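Side-chain contacts in 3-oxo-glucose-6-phosphate:glutamate aminotransferase (Bacillus subtilis subsp. subtilis, PDB 4K2M), which catalyses the reversible pyridoxal phosphate-dependent transfer of an amino group from glutamate to 3-dehydro-glucose 6-phosphate, forming kanosamine 6-phosphate: residues N40-Q45 against V83-N88; F321-Y326 against H348-F353; I327-E332 against R428-L433. All coordinates share one frame; numbering follows the deposited sequence. Where two conformers were deposited one is given.

Interaction 1 of 3, residues N40-Q45 against V83-N88; sequences NERWKQ and VEDILN
Arg42 and Asp85 reach toward each other from opposite directions and meet in a single salt bridge, Arg42 NH2 to Asp85 OD2 at 3.1 Å. The bond is moderately straight, with an N-H...O angle of 153°. The oxygen lies at the edge of the guanidinium, near its plane, whereas the nitrogen meets OD2 on its syn side but out of the carboxylate plane. The two flat groups are turned 69° from each other, consistent with a one-pronged bridge, since NH2 to OD2 is the one pair engaged. A bend in the Arg42 chain at chi2 (-64°) directs the group across the gap. As Arg42 has two deposited conformers, the bridge may be partial.

The close part of the contact is this bridged end, where Tyr311 completes the grouping: Arg42 packs on it, and its OH hydrogen-bonds Asp85 OD2, which helps to fix the carboxylate. The rest is open. The segments bury 53 Å² between them, the CA atoms of Arg42 and Asp85 stand 12.1 Å apart, and both residues remain partly exposed. This is a surface interdomain salt bridge, joining the additional N-terminal domain of NtdA to helix 80-93 of its aspartate aminotransferase fold.

Interaction 2 of 3, residues F321-Y326 against H348-F353; sequences FLADRY and HVWHLF
Ala323 and Trp350 mark the closest backbone approach, with CA atoms 6.9 Å apart, where helix 312-329 passes an irregular segment in which Trp350 itself takes a left-handed conformation. The small Ala323 side chain is consistent with so close an approach. Ala323 CB sits over the face of the indole, 3.3 Å from Trp350 CD2, and lies 20° off the normal through the centroid of the five-membered ring, the geometry of a CH-pi contact. The imidazole of His348 occupies the opposite indole face, with its CG 3.6 Å above the Trp350 ring plane. Thus the indole is held between a methyl group and an aromatic ring. His348 is tied in turn to the backbone beside it: Trp350 N donates to His348 ND1 over 3.0 Å, although the donor is tilted from the imidazole plane.

One helical turn later Tyr326 meets Phe353. The Tyr326 CB comes within 3.4 Å of Phe353 CZ, while Tyr326 CD2 lies over the phenyl face. With centroids 4.7 Å apart and planes at 35°, the pair is neither a parallel stack nor T-shaped. With chi1 at -174° the Phe353 ring swings out toward the helix, where its CE1 lies 3.9 Å from Ala323 CB. The polar end of Tyr326 is satisfied elsewhere, its OH being hydrogen-bonded to Pro416 O.

All four touching residues are buried. His351, in the same segment, packs on Gln227, which binds pyridoxal 5'-phosphate; the Gln227 side chain is about 10 Å from that of Trp350. The contact is a buried, largely aromatic cluster joining helix 312-329 to the loop before strand 353-356, one layer behind the cofactor-binding Gln227 of an aspartate aminotransferase fold.

Interaction 3 of 3, residues I327-E332 against R428-L433; sequences ITQLAE and RVMEGL
Gln329 brings the one flat group to this contact, and Met430 meets it from one side: Met430 CE sits above the amide plane at its oxygen end, a little beyond OE1, with Gln329 OE1 3.3 Å away. No atom of 428-433 comes within 4.2 Å of the amide at its other face or around its nitrogen. The methyl reaches this place because the Met430 chain bends at its last torsion (chi3 -61°), and the sulfur rests alongside the Gln329 stem, Met430 SD to Gln329 CB 3.7 Å. The two side chains cross at about a right angle.

Deeper in, Leu330 meets both Met430 and Leu433. It stands at the break between helices 312-329 and 331-335 and faces helix 423-441, the C-terminal helix of the aminotransferase fold, so the end of one helix packs against the side of another. Its CA is 6.8 Å from that of Met430. Leu330 CD2 touches Met430 CG at 3.8 Å, while its other methyl, CD1, meets Leu433 CD2, also at 3.8 Å. These branches are buried, with Leu341 and Phe434 against Leu330 and Ile355 of strand 353-356 against Leu433, whereas Gln329 is exposed at the outer margin.

Interactions 2 and 3 share helix 312-329, using consecutive parts of it, and their centres are 13 Å apart. Tyr326 CD1 lies 3.7 Å from Met430 CG, and Phe353 CZ lies 3.9 Å from Ile327 CG1, so the two contacts pack directly on one another. Interaction 1 does not use that helix, though Trp43 in its segment 40-45 packs on the start of it; its nearest atoms are about 9 Å from those of interaction 2, and its centre is 33 Å from that of interaction 3. Of the three, interaction 2 comes nearest to the cofactor site: the side chain of Phe353 is about 13 Å from a bound external aldimine. Interactions 1 and 3 lie away from the known binding sites.

Interaction 1 of 3, residues N40-Q45 against V83-N88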
loop_
_atom_site.group_PDB
_atom_site.type_symbol
_atom_site.label_atom_id
_atom_site.label_comp_id
_atom_site.label_asym_id
_atom_site.label_seq_id
_atom_site.Cartn_x
_atom_site.Cartn_y
_atom_site.Cartn_z
ATOM N N ASN A 40 21.014 -16.093 1.760
ATOM C CA ASN A 40 21.900 -17.086 1.165
ATOM C C ASN A 40 21.290 -18.477 1.131
ATOM O O ASN A 40 21.953 -19.449 0.758
ATOM C CB ASN A 40 23.219 -17.145 1.941
ATOM C CG ASN A 40 24.133 -15.968 1.667
ATOM O OD1 ASN A 40 24.047 -15.310 0.625
ATOM N ND2 ASN A 40 25.039 -15.706 2.606
ATOM N N GLU A 41 20.023 -18.601 1.509
ATOM C CA GLU A 41 19.439 -19.930 1.675
ATOM C C GLU A 41 19.515 -20.796 0.414
ATOM O O GLU A 41 19.827 -21.993 0.487
ATOM C CB GLU A 41 18.004 -19.844 2.209
ATOM C CG GLU A 41 17.928 -19.568 3.708
ATOM C CD GLU A 41 18.496 -20.710 4.537
ATOM O OE1 GLU A 41 19.281 -20.438 5.472
ATOM O OE2 GLU A 41 18.153 -21.879 4.256
ATOM N N ARG A 42 19.254 -20.197 -0.744
ATOM C CA ARG A 42 19.256 -20.962 -1.986
ATOM C C ARG A 42 20.663 -21.327 -2.459
ATOM O O ARG A 42 20.827 -22.217 -3.287
ATOM C CB ARG A 42 18.446 -20.245 -3.074
ATOM C CG ARG A 42 16.942 -20.232 -2.795
ATOM C CD ARG A 42 16.383 -21.656 -2.791
ATOM N NE ARG A 42 15.074 -21.770 -2.143
ATOM C CZ ARG A 42 14.894 -22.073 -0.859
ATOM N NH1 ARG A 42 15.942 -22.283 -0.071
ATOM N NH2 ARG A 42 13.665 -22.162 -0.359
ATOM N N TRP A 43 21.677 -20.659 -1.914
ATOM C CA TRP A 43 23.073 -20.999 -2.224
ATOM C C TRP A 43 23.456 -22.332 -1.577
ATOM O O TRP A 43 24.237 -23.109 -2.136
ATOM C CB TRP A 43 24.029 -19.923 -1.709
ATOM C CG TRP A 43 24.420 -18.835 -2.674
ATOM C CD1 TRP A 43 24.442 -17.491 -2.415
ATOM C CD2 TRP A 43 24.902 -18.993 -4.020
ATOM N NE1 TRP A 43 24.905 -16.803 -3.518
ATOM C CE2 TRP A 43 25.189 -17.700 -4.518
ATOM C CE3 TRP A 43 25.129 -20.102 -4.848
ATOM C CZ2 TRP A 43 25.675 -17.481 -5.807
ATOM C CZ3 TRP A 43 25.605 -19.891 -6.129
ATOM C CH2 TRP A 43 25.877 -18.594 -6.601
ATOM N N LYS A 44 22.899 -22.587 -0.394
ATOM C CA LYS A 44 23.242 -23.768 0.411
ATOM C C LYS A 44 23.197 -25.090 -0.351
ATOM O O LYS A 44 24.151 -25.876 -0.311
ATOM C CB LYS A 44 22.327 -23.869 1.632
ATOM C CG LYS A 44 22.625 -22.872 2.742
ATOM C CD LYS A 44 21.686 -23.115 3.918
ATOM C CE LYS A 44 22.310 -22.696 5.241
ATOM N NZ LYS A 44 22.483 -23.865 6.157
ATOM N N GLN A 45 22.089 -25.347 -1.033
ATOM C CA GLN A 45 21.954 -26.596 -1.775
ATOM C C GLN A 45 22.828 -26.542 -3.018
ATOM O O GLN A 45 23.475 -27.528 -3.394
ATOM C CB GLN A 45 20.495 -26.834 -2.174
ATOM C CG GLN A 45 20.284 -28.027 -3.110
ATOM C CD GLN A 45 20.588 -29.371 -2.454
ATOM O OE1 GLN A 45 20.402 -29.548 -1.247
ATOM N NE2 GLN A 45 21.058 -30.324 -3.253
ATOM N N VAL A 83 6.829 -19.808 -5.955
ATOM C CA VAL A 83 5.374 -19.920 -5.885
ATOM C C VAL A 83 4.999 -20.982 -4.868
ATOM O O VAL A 83 4.087 -20.788 -4.059
ATOM C CB VAL A 83 4.742 -20.222 -7.260
ATOM C CG1 VAL A 83 3.259 -20.559 -7.116
ATOM C CG2 VAL A 83 4.900 -19.017 -8.186
ATOM N N GLU A 84 5.721 -22.099 -4.887
ATOM C CA GLU A 84 5.473 -23.166 -3.926
ATOM C C GLU A 84 5.726 -22.705 -2.483
ATOM O O GLU A 84 4.889 -22.940 -1.600
ATOM C CB GLU A 84 6.323 -24.402 -4.269
ATOM C CG GLU A 84 6.155 -25.560 -3.300
ATOM C CD GLU A 84 6.774 -26.848 -3.826
ATOM O OE1 GLU A 84 7.334 -26.824 -4.943
ATOM O OE2 GLU A 84 6.692 -27.882 -3.129
ATOM N N ASP A 85 6.858 -22.038 -2.250
ATOM C CA ASP A 85 7.180 -21.501 -0.930
ATOM C C ASP A 85 6.112 -20.524 -0.453
ATOM O O ASP A 85 5.752 -20.518 0.724
ATOM C CB ASP A 85 8.527 -20.769 -0.943
ATOM C CG ASP A 85 9.711 -21.712 -1.070
ATOM O OD1 ASP A 85 9.529 -22.931 -0.871
ATOM O OD2 ASP A 85 10.827 -21.226 -1.354
ATOM N N ILE A 86 5.643 -19.672 -1.363
ATOM C CA ILE A 86 4.678 -18.627 -1.002
ATOM C C ILE A 86 3.319 -19.232 -0.665
ATOM O O ILE A 86 2.697 -18.868 0.331
ATOM C CB ILE A 86 4.556 -17.569 -2.119
ATOM C CG1 ILE A 86 5.857 -16.763 -2.230
ATOM C CG2 ILE A 86 3.379 -16.638 -1.869
ATOM C CD1 ILE A 86 6.014 -16.058 -3.590
ATOM N N LEU A 87 2.864 -20.173 -1.480
ATOM C CA LEU A 87 1.607 -20.863 -1.191
ATOM C C LEU A 87 1.669 -21.577 0.155
ATOM O O LEU A 87 0.677 -21.618 0.887
ATOM C CB LEU A 87 1.259 -21.845 -2.305
ATOM C CG LEU A 87 0.785 -21.208 -3.604
ATOM C CD1 LEU A 87 0.700 -22.253 -4.716
ATOM C CD2 LEU A 87 -0.579 -20.549 -3.406
ATOM N N ASN A 88 2.832 -22.137 0.472
ATOM C CA ASN A 88 3.058 -22.791 1.760
ATOM C C ASN A 88 2.934 -21.846 2.953
ATOM O O ASN A 88 2.276 -22.172 3.942
ATOM C CB ASN A 88 4.427 -23.484 1.797
ATOM C CG ASN A 88 4.414 -24.838 1.114
ATOM O OD1 ASN A 88 3.377 -25.495 1.051
ATOM N ND2 ASN A 88 5.567 -25.258 0.593
#

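Interaction 2 of 3, residues F321-Y326 against H348-F353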
loop_
_atom_site.group_PDB
_atom_site.type_symbol
_atom_site.label_atom_id
_atom_site.label_comp_id
_atom_site.label_asym_id
_atom_site.label_seq_id
_atom_site.Cartn_x
_atom_site.Cartn_y
_atom_site.Cartn_z
ATOM N N PHE A 321 26.506 -12.228 -13.310
ATOM C CA PHE A 321 27.037 -13.105 -14.350
ATOM C C PHE A 321 26.559 -12.627 -15.707
ATOM O O PHE A 321 27.339 -12.546 -16.662
ATOM C CB PHE A 321 26.616 -14.565 -14.143
ATOM C CG PHE A 321 27.216 -15.506 -15.155
ATOM C CD1 PHE A 321 28.513 -15.981 -14.989
ATOM C CD2 PHE A 321 26.498 -15.895 -16.279
ATOM C CE1 PHE A 321 29.087 -16.845 -15.917
ATOM C CE2 PHE A 321 27.062 -16.759 -17.215
ATOM C CZ PHE A 321 28.366 -17.228 -17.032
ATOM N N LEU A 322 25.273 -12.305 -15.794
ATOM C CA LEU A 322 24.713 -11.778 -17.032
ATOM C C LEU A 322 25.390 -10.479 -17.458
ATOM O O LEU A 322 25.704 -10.303 -18.636
ATOM C CB LEU A 322 23.208 -11.545 -16.886
ATOM C CG LEU A 322 22.401 -12.843 -16.855
ATOM C CD1 LEU A 322 20.968 -12.527 -16.426
ATOM C CD2 LEU A 322 22.406 -13.571 -18.221
ATOM N N ALA A 323 25.613 -9.570 -16.514
ATOM C CA ALA A 323 26.223 -8.286 -16.838
ATOM C C ALA A 323 27.648 -8.503 -17.332
ATOM O O ALA A 323 28.073 -7.910 -18.323
ATOM C CB ALA A 323 26.206 -7.344 -15.627
ATOM N N ASP A 324 28.375 -9.370 -16.637
ATOM C CA ASP A 324 29.753 -9.695 -17.016
ATOM C C ASP A 324 29.788 -10.267 -18.430
ATOM O O ASP A 324 30.693 -9.957 -19.212
ATOM C CB ASP A 324 30.331 -10.699 -16.013
ATOM C CG ASP A 324 31.759 -11.119 -16.343
ATOM O OD1 ASP A 324 32.646 -10.246 -16.465
ATOM O OD2 ASP A 324 31.989 -12.331 -16.454
ATOM N N ARG A 325 28.798 -11.083 -18.762
ATOM C CA ARG A 325 28.758 -11.758 -20.067
ATOM C C ARG A 325 28.477 -10.747 -21.184
ATOM O O ARG A 325 29.109 -10.802 -22.240
ATOM C CB ARG A 325 27.716 -12.875 -20.045
ATOM C CG ARG A 325 27.817 -13.879 -21.205
ATOM C CD ARG A 325 27.054 -15.154 -20.850
ATOM N NE ARG A 325 27.189 -16.218 -21.859
ATOM C CZ ARG A 325 26.360 -16.405 -22.885
ATOM N NH1 ARG A 325 25.340 -15.591 -23.076
ATOM N NH2 ARG A 325 26.552 -17.419 -23.731
ATOM N N TYR A 326 27.549 -9.818 -20.947
ATOM C CA TYR A 326 27.330 -8.718 -21.889
ATOM C C TYR A 326 28.595 -7.908 -22.082
ATOM O O TYR A 326 28.958 -7.556 -23.207
ATOM C CB TYR A 326 26.258 -7.755 -21.368
ATOM C CG TYR A 326 24.822 -8.077 -21.709
ATOM C CD1 TYR A 326 24.455 -8.531 -22.977
ATOM C CD2 TYR A 326 23.822 -7.882 -20.765
ATOM C CE1 TYR A 326 23.127 -8.791 -23.285
ATOM C CE2 TYR A 326 22.497 -8.137 -21.060
ATOM C CZ TYR A 326 22.157 -8.593 -22.322
ATOM O OH TYR A 326 20.839 -8.846 -22.599
ATOM N N HIS A 348 27.798 -2.208 -8.112
ATOM C CA HIS A 348 26.641 -2.260 -9.010
ATOM C C HIS A 348 25.918 -3.575 -8.720
ATOM O O HIS A 348 26.567 -4.605 -8.519
ATOM C CB HIS A 348 27.137 -2.272 -10.471
ATOM C CG HIS A 348 26.174 -1.690 -11.468
ATOM N ND1 HIS A 348 24.838 -2.027 -11.516
ATOM C CD2 HIS A 348 26.381 -0.811 -12.481
ATOM C CE1 HIS A 348 24.257 -1.362 -12.504
ATOM N NE2 HIS A 348 25.170 -0.624 -13.105
ATOM N N VAL A 349 24.584 -3.553 -8.683
ATOM C CA VAL A 349 23.833 -4.795 -8.522
ATOM C C VAL A 349 23.001 -5.152 -9.754
ATOM O O VAL A 349 22.248 -6.116 -9.739
ATOM C CB VAL A 349 22.961 -4.829 -7.245
ATOM C CG1 VAL A 349 23.832 -4.804 -6.002
ATOM C CG2 VAL A 349 21.944 -3.653 -7.225
ATOM N N TRP A 350 23.147 -4.365 -10.814
ATOM C CA TRP A 350 22.653 -4.756 -12.130
ATOM C C TRP A 350 21.155 -4.968 -12.137
ATOM O O TRP A 350 20.649 -5.981 -12.618
ATOM C CB TRP A 350 23.399 -6.005 -12.631
ATOM C CG TRP A 350 24.888 -5.788 -12.601
ATOM C CD1 TRP A 350 25.787 -6.362 -11.738
ATOM C CD2 TRP A 350 25.638 -4.907 -13.443
ATOM N NE1 TRP A 350 27.061 -5.878 -11.998
ATOM C CE2 TRP A 350 26.990 -4.986 -13.041
ATOM C CE3 TRP A 350 25.297 -4.050 -14.502
ATOM C CZ2 TRP A 350 28.004 -4.255 -13.668
ATOM C CZ3 TRP A 350 26.305 -3.313 -15.120
ATOM C CH2 TRP A 350 27.644 -3.425 -14.701
ATOM N N HIS A 351 20.430 -3.986 -11.607
ATOM C CA HIS A 351 18.982 -4.022 -11.721
ATOM C C HIS A 351 18.556 -3.824 -13.183
ATOM O O HIS A 351 17.646 -4.494 -13.681
ATOM C CB HIS A 351 18.348 -2.932 -10.858
ATOM C CG HIS A 351 16.864 -2.860 -11.015
ATOM N ND1 HIS A 351 16.030 -3.895 -10.651
ATOM C CD2 HIS A 351 16.067 -1.894 -11.528
ATOM C CE1 HIS A 351 14.778 -3.563 -10.920
ATOM N NE2 HIS A 351 14.773 -2.356 -11.454
ATOM N N LEU A 352 19.210 -2.874 -13.853
ATOM C CA LEU A 352 19.038 -2.635 -15.282
ATOM C C LEU A 352 20.423 -2.594 -15.901
ATOM O O LEU A 352 21.396 -2.303 -15.204
ATOM C CB LEU A 352 18.270 -1.322 -15.527
ATOM C CG LEU A 352 16.774 -1.417 -15.162
ATOM C CD1 LEU A 352 16.178 -0.068 -14.687
ATOM C CD2 LEU A 352 15.954 -1.980 -16.327
ATOM N N PHE A 353 20.516 -2.887 -17.199
ATOM C CA PHE A 353 21.813 -2.964 -17.876
ATOM C C PHE A 353 21.846 -1.950 -19.008
ATOM O O PHE A 353 21.288 -2.198 -20.086
ATOM C CB PHE A 353 22.073 -4.365 -18.456
ATOM C CG PHE A 353 23.450 -4.504 -19.039
ATOM C CD1 PHE A 353 24.518 -4.867 -18.223
ATOM C CD2 PHE A 353 23.694 -4.210 -20.388
ATOM C CE1 PHE A 353 25.815 -4.951 -18.733
ATOM C CE2 PHE A 353 24.990 -4.306 -20.912
ATOM C CZ PHE A 353 26.052 -4.668 -20.072
#

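Interaction 3 of 3, residues I327-E332 against R428-L433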
loop_
_atom_site.group_PDB
_atom_site.type_symbol
_atom_site.label_atom_id
_atom_site.label_comp_id
_atom_site.label_asym_id
_atom_site.label_seq_id
_atom_site.Cartn_x
_atom_site.Cartn_y
_atom_site.Cartn_z
ATOM N N ILE A 327 29.256 -7.557 -20.980
ATOM C CA ILE A 327 30.390 -6.629 -21.070
ATOM C C ILE A 327 31.541 -7.278 -21.829
ATOM O O ILE A 327 32.185 -6.651 -22.672
ATOM C CB ILE A 327 30.833 -6.140 -19.680
ATOM C CG1 ILE A 327 29.763 -5.209 -19.089
ATOM C CG2 ILE A 327 32.185 -5.426 -19.751
ATOM C CD1 ILE A 327 29.965 -4.913 -17.586
ATOM N N THR A 328 31.780 -8.549 -21.550
ATOM C CA THR A 328 32.839 -9.270 -22.237
ATOM C C THR A 328 32.495 -9.523 -23.711
ATOM O O THR A 328 33.309 -9.247 -24.598
ATOM C CB THR A 328 33.154 -10.590 -21.501
ATOM O OG1 THR A 328 33.623 -10.273 -20.181
ATOM C CG2 THR A 328 34.233 -11.397 -22.240
ATOM N N GLN A 329 31.302 -10.038 -23.988
ATOM C CA GLN A 329 31.008 -10.496 -25.345
ATOM C C GLN A 329 30.683 -9.347 -26.309
ATOM O O GLN A 329 30.824 -9.508 -27.527
ATOM C CB GLN A 329 29.941 -11.608 -25.358
ATOM C CG GLN A 329 30.453 -12.905 -24.671
ATOM C CD GLN A 329 29.625 -14.147 -24.961
ATOM O OE1 GLN A 329 28.895 -14.218 -25.956
ATOM N NE2 GLN A 329 29.746 -15.147 -24.087
ATOM N N LEU A 330 30.276 -8.192 -25.773
ATOM C CA LEU A 330 30.018 -7.022 -26.610
ATOM C C LEU A 330 31.235 -6.119 -26.721
ATOM O O LEU A 330 31.168 -5.070 -27.353
ATOM C CB LEU A 330 28.829 -6.197 -26.081
ATOM C CG LEU A 330 27.484 -6.926 -26.085
ATOM C CD1 LEU A 330 26.446 -6.028 -25.444
ATOM C CD2 LEU A 330 27.061 -7.311 -27.504
ATOM N N ALA A 331 32.340 -6.533 -26.110
ATOM C CA ALA A 331 33.551 -5.707 -26.007
ATOM C C ALA A 331 33.978 -5.027 -27.309
ATOM O O ALA A 331 34.349 -3.849 -27.312
ATOM C CB ALA A 331 34.703 -6.540 -25.465
ATOM N N GLU A 332 33.954 -5.779 -28.403
ATOM C CA GLU A 332 34.438 -5.264 -29.682
ATOM C C GLU A 332 33.668 -4.023 -30.108
ATOM O O GLU A 332 34.252 -3.081 -30.664
ATOM C CB GLU A 332 34.331 -6.336 -30.767
ATOM C CG GLU A 332 35.006 -5.950 -32.083
ATOM C CD GLU A 332 34.547 -6.807 -33.260
ATOM O OE1 GLU A 332 34.327 -8.027 -33.078
ATOM O OE2 GLU A 332 34.400 -6.254 -34.369
ATOM N N ARG A 428 21.121 -14.214 -28.424
ATOM C CA ARG A 428 20.392 -13.587 -29.514
ATOM C C ARG A 428 20.396 -12.067 -29.415
ATOM O O ARG A 428 20.527 -11.366 -30.428
ATOM C CB ARG A 428 18.952 -14.110 -29.598
ATOM C CG ARG A 428 18.220 -13.580 -30.841
ATOM C CD ARG A 428 16.951 -14.344 -31.156
ATOM N NE ARG A 428 16.322 -13.876 -32.394
ATOM C CZ ARG A 428 16.603 -14.353 -33.605
ATOM N NH1 ARG A 428 17.507 -15.314 -33.753
ATOM N NH2 ARG A 428 15.977 -13.872 -34.671
ATOM N N VAL A 429 20.274 -11.548 -28.192
ATOM C CA VAL A 429 20.369 -10.107 -27.978
ATOM C C VAL A 429 21.693 -9.588 -28.508
ATOM O O VAL A 429 21.751 -8.576 -29.212
ATOM C CB VAL A 429 20.262 -9.744 -26.484
ATOM C CG1 VAL A 429 20.532 -8.234 -26.283
ATOM C CG2 VAL A 429 18.893 -10.112 -25.951
ATOM N N MET A 430 22.762 -10.295 -28.165
ATOM C CA MET A 430 24.102 -9.840 -28.491
ATOM C C MET A 430 24.410 -9.962 -29.977
ATOM O O MET A 430 24.986 -9.054 -30.568
ATOM C CB MET A 430 25.128 -10.596 -27.651
ATOM C CG MET A 430 25.048 -10.196 -26.181
ATOM S SD MET A 430 26.327 -10.919 -25.168
ATOM C CE MET A 430 25.996 -12.667 -25.377
ATOM N N GLU A 431 24.017 -11.079 -30.577
ATOM C CA GLU A 431 24.230 -11.259 -32.007
ATOM C C GLU A 431 23.412 -10.247 -32.802
ATOM O O GLU A 431 23.892 -9.687 -33.784
ATOM C CB GLU A 431 23.899 -12.690 -32.416
ATOM C CG GLU A 431 24.776 -13.714 -31.712
ATOM C CD GLU A 431 24.512 -15.126 -32.173
ATOM O OE1 GLU A 431 24.338 -16.012 -31.304
ATOM O OE2 GLU A 431 24.490 -15.347 -33.404
ATOM N N GLY A 432 22.183 -10.001 -32.358
ATOM C CA GLY A 432 21.326 -9.010 -32.991
ATOM C C GLY A 432 21.952 -7.627 -32.907
ATOM O O GLY A 432 21.926 -6.847 -33.863
ATOM N N LEU A 433 22.519 -7.309 -31.750
ATOM C CA LEU A 433 23.148 -6.011 -31.574
ATOM C C LEU A 433 24.344 -5.862 -32.517
ATOM O O LEU A 433 24.518 -4.802 -33.145
ATOM C CB LEU A 433 23.580 -5.816 -30.121
ATOM C CG LEU A 433 23.921 -4.385 -29.717
ATOM C CD1 LEU A 433 22.686 -3.485 -29.833
ATOM C CD2 LEU A 433 24.468 -4.370 -28.292
#